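Local coordinates for Non-ribosomal peptide synthetase (Streptomyces halstedii, PDB 3WV4), which belongs to the AMP-binding (ANL) superfamily and is the N-terminal portion of a protein named as a non-ribosomal peptide synthetase, at residues V274-R278 and D302-A306. Coordinates in Å, arbitrary orientation, origin at the centre of the assembly. Residues are numbered along the deposited sequence.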
loop_
_atom_site.group_PDB
_atom_site.type_symbol
_atom_site.label_atom_id
_atom_site.label_comp_id
_atom_site.label_asym_id
_atom_site.label_seq_id
_atom_site.Cartn_x
_atom_site.Cartn_y
_atom_site.Cartn_z
ATOM N N VAL A 274 21.081 7.434 6.605
ATOM C CA VAL A 274 21.056 7.540 8.074
ATOM C C VAL A 274 20.774 8.972 8.562
ATOM O O VAL A 274 20.019 9.196 9.524
ATOM C CB VAL A 274 22.361 7.064 8.724
ATOM C CG1 VAL A 274 22.285 7.217 10.244
ATOM C CG2 VAL A 274 22.643 5.606 8.350
ATOM N N LYS A 275 21.387 9.915 7.882
ATOM C CA LYS A 275 21.168 11.317 8.121
ATOM C C LYS A 275 19.709 11.700 7.853
ATOM O O LYS A 275 19.026 12.260 8.720
ATOM C CB LYS A 275 22.100 12.116 7.211
ATOM C CG LYS A 275 22.205 13.594 7.533
ATOM C CD LYS A 275 22.929 14.310 6.406
ATOM C CE LYS A 275 23.355 15.687 6.835
ATOM N NZ LYS A 275 24.055 16.404 5.730
ATOM N N SER A 276 19.220 11.376 6.667
ATOM C CA SER A 276 17.815 11.613 6.348
ATOM C C SER A 276 16.888 11.102 7.465
ATOM O O SER A 276 15.946 11.781 7.860
ATOM C CB SER A 276 17.456 10.951 5.018
ATOM O OG SER A 276 18.599 10.889 4.182
ATOM N N LEU A 277 17.144 9.897 7.955
ATOM C CA LEU A 277 16.296 9.334 8.974
ATOM C C LEU A 277 16.295 10.169 10.214
ATOM O O LEU A 277 15.232 10.495 10.735
ATOM C CB LEU A 277 16.728 7.916 9.327
ATOM C CG LEU A 277 16.432 6.960 8.161
ATOM C CD1 LEU A 277 17.187 5.637 8.313
ATOM C CD2 LEU A 277 14.946 6.664 8.171
ATOM N N ARG A 278 17.489 10.483 10.690
ATOM C CA ARG A 278 17.668 11.255 11.917
ATOM C C ARG A 278 17.073 12.643 11.786
ATOM O O ARG A 278 16.310 13.106 12.650
ATOM C CB ARG A 278 19.158 11.319 12.318
ATOM C CG ARG A 278 19.474 12.263 13.504
ATOM C CD ARG A 278 20.970 12.552 13.678
ATOM N NE ARG A 278 21.749 11.417 13.176
ATOM C CZ ARG A 278 22.628 11.459 12.175
ATOM N NH1 ARG A 278 22.935 12.596 11.551
ATOM N NH2 ARG A 278 23.230 10.333 11.824
ATOM N N ASP A 302 28.205 6.047 10.773
ATOM C CA ASP A 302 27.564 7.199 11.402
ATOM C C ASP A 302 27.143 6.954 12.871
ATOM O O ASP A 302 26.022 6.488 13.137
ATOM C CB ASP A 302 26.372 7.639 10.533
ATOM C CG ASP A 302 25.767 8.968 10.977
ATOM O OD1 ASP A 302 25.990 9.374 12.142
ATOM O OD2 ASP A 302 25.043 9.593 10.178
ATOM N N PRO A 303 28.021 7.328 13.835
ATOM C CA PRO A 303 27.785 7.065 15.271
ATOM C C PRO A 303 26.713 7.968 15.957
ATOM O O PRO A 303 26.418 7.784 17.143
ATOM C CB PRO A 303 29.174 7.291 15.885
ATOM C CG PRO A 303 29.770 8.367 15.028
ATOM C CD PRO A 303 29.188 8.216 13.644
ATOM N N GLU A 304 26.137 8.913 15.218
ATOM C CA GLU A 304 25.025 9.741 15.721
ATOM C C GLU A 304 23.696 9.011 15.651
ATOM O O GLU A 304 22.749 9.436 16.290
ATOM C CB GLU A 304 24.899 11.045 14.927
ATOM C CG GLU A 304 25.651 12.182 15.573
ATOM C CD GLU A 304 25.603 13.435 14.731
ATOM O OE1 GLU A 304 24.607 14.170 14.809
ATOM O OE2 GLU A 304 26.554 13.647 13.965
ATOM N N GLY A 305 23.645 7.957 14.826
ATOM C CA GLY A 305 22.498 7.040 14.736
ATOM C C GLY A 305 21.208 7.649 14.209
ATOM O O GLY A 305 21.206 8.592 13.416
ATOM N N ALA A 306 20.092 7.071 14.643
ATOM C CA ALA A 306 18.798 7.681 14.411
ATOM C C ALA A 306 17.927 7.223 15.570
ATOM O O ALA A 306 17.073 6.347 15.447
ATOM C CB ALA A 306 18.238 7.306 13.056
#
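A type I beta turn, Asp302 to Gly305, in the loop between helix 289-300 and strand 311-314 of this AMP-binding (ANL) fold is clasped by an arginine of helix 273-280. Gly305 O and Asp302 OD2 lie at the edge of the Arg278 guanidinium, near its plane. NE and NH2 of Arg278 both donate to Gly305 O, at 2.9 and 3.1 Å, so this carbonyl is a bifurcated acceptor; Arg278 NH2 also donates to Asp302 OD2 at 2.6 Å, a hydrogen-bonded salt bridge. The other carboxylate oxygen, Asp302 OD1, accepts from Glu304 N at 3.1 Å, an Asx turn inside the beta turn, which Gly305 N closes by donating to Asp302 O (3.3 Å). Next to these bonds, Ala306 CB packs 4.1 Å from Leu277 CB, while Val274 CG1 lies 3.6 Å from both Asp302 OD2 and Gly305 O; Val274 also touches Leu295, Leu298 and Ile299, joining the two helices. Over one guanidinium face, Glu304 CB lies 3.6 Å from Arg278 CZ; its carboxylate adds only a long, out-of-plane charge pairing, Glu304 OE1 to Arg278 NH1 at 4.0 Å.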